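Response regulator (Xanthomonas campestris pv. campestris, PDB 3QYY) is a GGDEF-domain protein that probably makes cyclic di-GMP as a diguanylate cyclase, its GGDEF domain here holding that dinucleotide and magnesium. Local coordinates at residues P42-V47 / S132-V137; G78-Q83 / I96-S101. One frame throughout, in Å; residues are numbered along the deposited sequence.

Contact 1 of 2, residues P42-V47 / S132-V137; sequences PFVLFV and SAVCEV
Val44 and Val134 face each other as a non-hydrogen-bonded pair, followed by the hydrogen-bonded pair Leu45–Ala133 and then Phe46–Ser132, in two antiparallel strands whose axes come within 4.8 Å at 162°. Leu45 N and Ala133 O close one side of the hydrogen-bonded pair at 3.0 Å, and Ala133 N returns a bond to Leu45 O. Beyond the strands, Cys135 N reaches Phe43 O almost straight (176° at the hydrogen), and a water accepts from Phe43 N and donates to Cys135 O, continuing the pairing into the loop.

The Phe46 ring bears obliquely on Ser132, whose short side chain lets Phe46 CD2 come within 3.6 Å of Ser132 CB. Beside it, Val44 CG2 meets Val134 CG1 at 4.3 Å, branched side chains that suit a strand. Cys135 CB lies at the edge of the Phe43 ring, 4.1 Å from Phe43 CB.

The Val44, Phe46 and Val134 face packs on helix 102-116, while Leu45 meets helix 22-38 and Ala133, small enough to let a helix lie close, touches helix 141-157. In the GGDEF-domain sheet, strand 44-50 lies between 93-98 and 128-134, whose other neighbour is 162-165.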
ATOM      1  N   PRO B  42      13.455 -20.791 -18.391  1.00 32.54           N
ATOM      2  CA  PRO B  42      13.402 -20.341 -17.000  1.00 29.64           C
ATOM      3  C   PRO B  42      12.618 -19.049 -16.803  1.00 27.41           C
ATOM      4  O   PRO B  42      12.550 -18.208 -17.697  1.00 25.85           O
ATOM      5  CB  PRO B  42      14.873 -20.169 -16.650  1.00 29.32           C
ATOM      6  CG  PRO B  42      15.427 -19.632 -17.930  1.00 30.46           C
ATOM      7  CD  PRO B  42      14.794 -20.550 -18.962  1.00 32.60           C
ATOM      8  N   PHE B  43      12.024 -18.903 -15.626  1.00 25.46           N
ATOM      9  CA  PHE B  43      11.283 -17.694 -15.311  1.00 23.91           C
ATOM     10  C   PHE B  43      11.365 -17.378 -13.828  1.00 22.64           C
ATOM     11  O   PHE B  43      11.147 -18.244 -12.979  1.00 22.91           O
ATOM     12  CB  PHE B  43       9.812 -17.807 -15.723  1.00 21.70           C
ATOM     13  CG  PHE B  43       9.023 -16.554 -15.452  1.00 21.86           C
ATOM     14  CD1 PHE B  43       7.946 -16.567 -14.570  1.00 21.98           C
ATOM     15  CD2 PHE B  43       9.392 -15.349 -16.044  1.00 20.58           C
ATOM     16  CE1 PHE B  43       7.244 -15.394 -14.277  1.00 21.39           C
ATOM     17  CE2 PHE B  43       8.698 -14.168 -15.759  1.00 21.28           C
ATOM     18  CZ  PHE B  43       7.620 -14.194 -14.870  1.00 22.10           C
ATOM     19  N   VAL B  44      11.697 -16.129 -13.529  1.00 20.91           N
ATOM     20  CA  VAL B  44      11.802 -15.665 -12.159  1.00 19.00           C
ATOM     21  C   VAL B  44      10.888 -14.451 -12.017  1.00 18.95           C
ATOM     22  O   VAL B  44      10.941 -13.528 -12.833  1.00 19.09           O
ATOM     23  CB  VAL B  44      13.245 -15.246 -11.822  1.00 20.20           C
ATOM     24  CG1 VAL B  44      13.346 -14.870 -10.351  1.00 19.06           C
ATOM     25  CG2 VAL B  44      14.209 -16.388 -12.156  1.00 20.96           C
ATOM     26  N   LEU B  45      10.042 -14.463 -10.992  1.00 17.75           N
ATOM     27  CA  LEU B  45       9.124 -13.352 -10.743  1.00 16.47           C
ATOM     28  C   LEU B  45       9.567 -12.573  -9.517  1.00 17.38           C
ATOM     29  O   LEU B  45       9.878 -13.164  -8.480  1.00 18.07           O
ATOM     30  CB  LEU B  45       7.700 -13.872 -10.517  1.00 16.91           C
ATOM     31  CG  LEU B  45       6.655 -12.813 -10.140  1.00 16.44           C
ATOM     32  CD1 LEU B  45       6.400 -11.902 -11.344  1.00 18.42           C
ATOM     33  CD2 LEU B  45       5.363 -13.490  -9.689  1.00 17.51           C
ATOM     34  N   PHE B  46       9.600 -11.248  -9.642  1.00 16.99           N
ATOM     35  CA  PHE B  46       9.975 -10.376  -8.536  1.00 16.22           C
ATOM     36  C   PHE B  46       8.817  -9.446  -8.188  1.00 16.35           C
ATOM     37  O   PHE B  46       8.127  -8.942  -9.075  1.00 14.80           O
ATOM     38  CB  PHE B  46      11.167  -9.480  -8.891  1.00 18.76           C
ATOM     39  CG  PHE B  46      12.429 -10.224  -9.210  1.00 20.58           C
ATOM     40  CD1 PHE B  46      12.693 -10.645 -10.509  1.00 21.99           C
ATOM     41  CD2 PHE B  46      13.368 -10.480  -8.216  1.00 21.95           C
ATOM     42  CE1 PHE B  46      13.881 -11.307 -10.816  1.00 22.85           C
ATOM     43  CE2 PHE B  46      14.562 -11.143  -8.511  1.00 22.95           C
ATOM     44  CZ  PHE B  46      14.816 -11.557  -9.814  1.00 24.72           C
ATOM     45  N   VAL B  47       8.609  -9.228  -6.895  1.00 14.97           N
ATOM     46  CA  VAL B  47       7.580  -8.304  -6.426  1.00 15.20           C
ATOM     47  C   VAL B  47       8.369  -7.237  -5.680  1.00 15.69           C
ATOM     48  O   VAL B  47       9.124  -7.558  -4.756  1.00 16.06           O
ATOM     49  CB  VAL B  47       6.576  -8.976  -5.460  1.00 14.00           C
ATOM     50  CG1 VAL B  47       5.723  -7.902  -4.757  1.00 13.51           C
ATOM     51  CG2 VAL B  47       5.669  -9.923  -6.234  1.00 14.99           C
ATOM     52  N   SER B 132      11.486 -12.615  -4.395  1.00 19.42           N
ATOM     53  CA  SER B 132      11.514 -13.393  -5.630  1.00 22.00           C
ATOM     54  C   SER B 132      11.023 -14.827  -5.460  1.00 22.91           C
ATOM     55  O   SER B 132      11.022 -15.378  -4.355  1.00 22.67           O
ATOM     56  CB  SER B 132      12.936 -13.416  -6.205  1.00 22.51           C
ATOM     57  OG  SER B 132      13.836 -14.079  -5.329  1.00 21.07           O
ATOM     58  N   ALA B 133      10.597 -15.417  -6.572  1.00 22.68           N
ATOM     59  CA  ALA B 133      10.129 -16.798  -6.610  1.00 23.31           C
ATOM     60  C   ALA B 133      10.464 -17.345  -7.998  1.00 23.86           C
ATOM     61  O   ALA B 133      10.365 -16.628  -8.996  1.00 22.38           O
ATOM     62  CB  ALA B 133       8.623 -16.863  -6.362  1.00 22.76           C
ATOM     63  N   VAL B 134      10.868 -18.610  -8.061  1.00 24.78           N
ATOM     64  CA  VAL B 134      11.220 -19.229  -9.332  1.00 26.28           C
ATOM     65  C   VAL B 134      10.135 -20.193  -9.799  1.00 27.53           C
ATOM     66  O   VAL B 134       9.574 -20.949  -9.004  1.00 28.03           O
ATOM     67  CB  VAL B 134      12.562 -19.992  -9.224  1.00 27.74           C
ATOM     68  CG1 VAL B 134      13.679 -19.026  -8.866  1.00 26.66           C
ATOM     69  CG2 VAL B 134      12.455 -21.085  -8.172  1.00 31.13           C
ATOM     70  N   CYS B 135       9.832 -20.158 -11.091  1.00 26.90           N
ATOM     71  CA  CYS B 135       8.813 -21.039 -11.639  1.00 30.90           C
ATOM     72  C   CYS B 135       9.350 -22.464 -11.718  1.00 32.47           C
ATOM     73  O   CYS B 135      10.494 -22.690 -12.111  1.00 32.56           O
ATOM     74  CB  CYS B 135       8.388 -20.569 -13.033  1.00 31.04           C
ATOM     75  SG  CYS B 135       6.929 -21.421 -13.693  1.00 35.38           S
ATOM     76  N   GLU B 136       8.514 -23.415 -11.322  1.00 35.62           N
ATOM     77  CA  GLU B 136       8.870 -24.828 -11.348  1.00 39.26           C
ATOM     78  C   GLU B 136       7.617 -25.614 -11.702  1.00 39.62           C
ATOM     79  O   GLU B 136       6.503 -25.143 -11.475  1.00 38.72           O
ATOM     80  CB  GLU B 136       9.400 -25.270  -9.980  1.00 41.17           C
ATOM     81  CG  GLU B 136      10.707 -24.599  -9.581  1.00 45.04           C
ATOM     82  CD  GLU B 136      11.178 -24.995  -8.193  1.00 47.74           C
ATOM     83  OE1 GLU B 136      12.266 -24.534  -7.781  1.00 48.02           O
ATOM     84  OE2 GLU B 136      10.462 -25.763  -7.513  1.00 49.85           O
ATOM     85  N   VAL B 137       7.800 -26.805 -12.263  1.00 40.29           N
ATOM     86  CA  VAL B 137       6.671 -27.644 -12.648  1.00 41.30           C
ATOM     87  C   VAL B 137       5.722 -27.856 -11.470  1.00 41.07           C
ATOM     88  O   VAL B 137       6.159 -28.033 -10.333  1.00 41.12           O
ATOM     89  CB  VAL B 137       7.154 -29.020 -13.169  1.00 42.00           C
ATOM     90  CG1 VAL B 137       7.916 -29.753 -12.077  1.00 42.16           C
ATOM     91  CG2 VAL B 137       5.966 -29.845 -13.645  1.00 42.17           C
TER
HETATM   92  O   HOH W   1      12.243 -21.402 -13.925  1.00 29.78           O

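Contact 2 of 2, residues G78-Q83 / I96-S101; sequences GWLGAQ and IGVHAS
Val98 and Ile96 each offer a methyl to a hollow shaped by Trp79 and Leu80, where a loop leans on the end of a strand. Val98 CG2 comes up at the edge of the indole, 4.1 Å from Trp79 CZ3 and near the ring plane, the two side chains crossing at about a right angle. Trp79 CG sits between its own backbone N and carbonyl carbon (chi1 60°), and the broad ring beyond it extends its benzene end to the strand. Ile96 CG2 sits against the place where that end and Leu80 meet, touching both: it lies obliquely to the indole, 4.2 Å from Trp79 CH2, and 3.9 Å from Leu80 CD2. Leu80 CD2 also rests over one face of the Trp79 indole, offset toward the rim, 3.5 Å above its plane. A flat ring and the methyls of branched side chains thus pack together, with no polar atom at these touching points.

The second meeting point is polar. His99 ND1 donates to Gln83 O at 3.3 Å, 151° at the hydrogen. The oxygen lies in the imidazole plane, but the donor stands above the carbonyl plane, 59° out of it. Histidine suits this place because its ring can give an N-H at one edge while also packing against the ring of Trp41.

Asp84 ties the loop to the strand end, its carboxylate taking hydrogen bonds from Gly81 N and His99 N. The loop runs from helix 62-77 to strand 85-90, and Trp79 and Ile96 also meet Trp112 of helix 102-116, while Leu80 and Ile96 share Ile86 of strand 85-90.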
ATOM      1  N   GLY B  78      16.263  -0.591 -19.252  1.00 30.66           N
ATOM      2  CA  GLY B  78      17.649  -0.490 -19.673  1.00 32.67           C
ATOM      3  C   GLY B  78      18.435  -1.785 -19.571  1.00 33.25           C
ATOM      4  O   GLY B  78      19.523  -1.895 -20.139  1.00 34.22           O
ATOM      5  N   TRP B  79      17.908  -2.766 -18.843  1.00 33.43           N
ATOM      6  CA  TRP B  79      18.605  -4.042 -18.710  1.00 32.06           C
ATOM      7  C   TRP B  79      17.714  -5.246 -18.993  1.00 32.56           C
ATOM      8  O   TRP B  79      18.206  -6.346 -19.253  1.00 31.36           O
ATOM      9  CB  TRP B  79      19.241  -4.183 -17.316  1.00 32.22           C
ATOM     10  CG  TRP B  79      18.292  -4.131 -16.140  1.00 31.30           C
ATOM     11  CD1 TRP B  79      18.027  -3.049 -15.345  1.00 30.29           C
ATOM     12  CD2 TRP B  79      17.540  -5.224 -15.589  1.00 31.08           C
ATOM     13  NE1 TRP B  79      17.165  -3.401 -14.332  1.00 29.10           N
ATOM     14  CE2 TRP B  79      16.850  -4.729 -14.457  1.00 31.64           C
ATOM     15  CE3 TRP B  79      17.385  -6.573 -15.939  1.00 31.54           C
ATOM     16  CZ2 TRP B  79      16.017  -5.537 -13.672  1.00 30.22           C
ATOM     17  CZ3 TRP B  79      16.554  -7.379 -15.158  1.00 31.84           C
ATOM     18  CH2 TRP B  79      15.882  -6.855 -14.037  1.00 32.44           C
ATOM     19  N   LEU B  80      16.402  -5.037 -18.948  1.00 30.62           N
ATOM     20  CA  LEU B  80      15.459  -6.120 -19.198  1.00 30.76           C
ATOM     21  C   LEU B  80      15.650  -6.728 -20.580  1.00 32.11           C
ATOM     22  O   LEU B  80      15.966  -6.025 -21.540  1.00 32.75           O
ATOM     23  CB  LEU B  80      14.020  -5.618 -19.054  1.00 28.63           C
ATOM     24  CG  LEU B  80      13.541  -5.345 -17.626  1.00 29.10           C
ATOM     25  CD1 LEU B  80      12.154  -4.707 -17.656  1.00 29.13           C
ATOM     26  CD2 LEU B  80      13.511  -6.653 -16.845  1.00 27.76           C
ATOM     27  N   GLY B  81      15.451  -8.040 -20.666  1.00 31.88           N
ATOM     28  CA  GLY B  81      15.594  -8.735 -21.930  1.00 32.85           C
ATOM     29  C   GLY B  81      14.380  -8.544 -22.817  1.00 33.39           C
ATOM     30  O   GLY B  81      13.349  -8.044 -22.371  1.00 33.29           O
ATOM     31  N   ALA B  82      14.503  -8.952 -24.076  1.00 33.60           N
ATOM     32  CA  ALA B  82      13.424  -8.817 -25.048  1.00 33.46           C
ATOM     33  C   ALA B  82      12.150  -9.554 -24.649  1.00 32.55           C
ATOM     34  O   ALA B  82      11.058  -9.200 -25.094  1.00 32.55           O
ATOM     35  CB  ALA B  82      13.897  -9.306 -26.412  1.00 35.40           C
ATOM     36  N   GLN B  83      12.283 -10.576 -23.811  1.00 30.57           N
ATOM     37  CA  GLN B  83      11.121 -11.346 -23.386  1.00 29.70           C
ATOM     38  C   GLN B  83      10.767 -11.101 -21.922  1.00 27.69           C
ATOM     39  O   GLN B  83       9.800 -11.662 -21.404  1.00 27.43           O
ATOM     40  CB  GLN B  83      11.370 -12.837 -23.613  1.00 34.00           C
ATOM     41  CG  GLN B  83      10.093 -13.635 -23.764  1.00 38.63           C
ATOM     42  CD  GLN B  83       9.206 -13.078 -24.860  1.00 41.12           C
ATOM     43  OE1 GLN B  83       9.619 -12.975 -26.017  1.00 42.20           O
ATOM     44  NE2 GLN B  83       7.981 -12.711 -24.501  1.00 42.13           N
ATOM     45  N   ILE B  96       8.365  -7.630 -11.753  1.00 16.34           N
ATOM     46  CA  ILE B  96       9.319  -7.777 -12.838  1.00 15.72           C
ATOM     47  C   ILE B  96       9.435  -9.261 -13.166  1.00 18.29           C
ATOM     48  O   ILE B  96       9.623 -10.092 -12.271  1.00 16.64           O
ATOM     49  CB  ILE B  96      10.719  -7.216 -12.465  1.00 18.33           C
ATOM     50  CG1 ILE B  96      10.642  -5.692 -12.288  1.00 18.84           C
ATOM     51  CG2 ILE B  96      11.728  -7.569 -13.554  1.00 17.89           C
ATOM     52  CD1 ILE B  96      11.994  -5.013 -12.031  1.00 21.44           C
ATOM     53  N   GLY B  97       9.286  -9.582 -14.448  1.00 17.31           N
ATOM     54  CA  GLY B  97       9.395 -10.958 -14.891  1.00 18.09           C
ATOM     55  C   GLY B  97      10.673 -11.100 -15.697  1.00 18.83           C
ATOM     56  O   GLY B  97      10.893 -10.355 -16.656  1.00 16.80           O
ATOM     57  N   VAL B  98      11.525 -12.042 -15.303  1.00 17.43           N
ATOM     58  CA  VAL B  98      12.789 -12.256 -16.001  1.00 20.27           C
ATOM     59  C   VAL B  98      12.922 -13.700 -16.465  1.00 21.36           C
ATOM     60  O   VAL B  98      12.913 -14.623 -15.648  1.00 20.89           O
ATOM     61  CB  VAL B  98      13.999 -11.930 -15.096  1.00 18.84           C
ATOM     62  CG1 VAL B  98      15.302 -12.185 -15.854  1.00 19.62           C
ATOM     63  CG2 VAL B  98      13.928 -10.483 -14.623  1.00 19.04           C
ATOM     64  N   HIS B  99      13.036 -13.892 -17.775  1.00 22.54           N
ATOM     65  CA  HIS B  99      13.196 -15.231 -18.320  1.00 23.31           C
ATOM     66  C   HIS B  99      14.673 -15.562 -18.445  1.00 24.91           C
ATOM     67  O   HIS B  99      15.257 -15.489 -19.530  1.00 25.01           O
ATOM     68  CB  HIS B  99      12.506 -15.360 -19.680  1.00 23.27           C
ATOM     69  CG  HIS B  99      11.027 -15.561 -19.584  1.00 23.04           C
ATOM     70  ND1 HIS B  99      10.116 -14.570 -19.881  1.00 24.57           N
ATOM     71  CD2 HIS B  99      10.300 -16.635 -19.197  1.00 22.49           C
ATOM     72  CE1 HIS B  99       8.893 -15.027 -19.685  1.00 23.38           C
ATOM     73  NE2 HIS B  99       8.976 -16.277 -19.268  1.00 24.04           N
ATOM     74  N   ALA B 100      15.264 -15.919 -17.308  1.00 24.38           N
ATOM     75  CA  ALA B 100      16.672 -16.282 -17.210  1.00 24.23           C
ATOM     76  C   ALA B 100      16.822 -17.123 -15.946  1.00 25.01           C
ATOM     77  O   ALA B 100      15.871 -17.270 -15.184  1.00 24.06           O
ATOM     78  CB  ALA B 100      17.525 -15.031 -17.103  1.00 24.53           C
ATOM     79  N   SER B 101      18.008 -17.680 -15.724  1.00 25.77           N
ATOM     80  CA  SER B 101      18.237 -18.488 -14.530  1.00 26.89           C
ATOM     81  C   SER B 101      18.149 -17.578 -13.303  1.00 25.99           C
ATOM     82  O   SER B 101      18.398 -16.374 -13.396  1.00 25.36           O
ATOM     83  CB  SER B 101      19.620 -19.142 -14.587  1.00 27.53           C
ATOM     84  OG  SER B 101      20.642 -18.163 -14.514  1.00 30.08           O
TER

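How the contacts relate
The two contacts have centres about 12 Å apart and belong to one GGDEF domain. Along the chain, 42-47 comes first, then 78-83 and 96-101, with 132-137 last, so both halves of contact 2 fall between those of contact 1. Strands 44-50 and 93-98 are neighbours in the sheet: Val44 N and Phe46 N probably bond to Val98 O and Ile96 O, and the Phe43 and His99 rings meet. Helix 102-116 packs against side chains of both contacts. Contact 1 thus joins two strands of the sheet, and contact 2 fastens the loop before strand 85-90 to strand 93-98. Strand 44-50 runs on to Asp49, which with Asp92 binds magnesium.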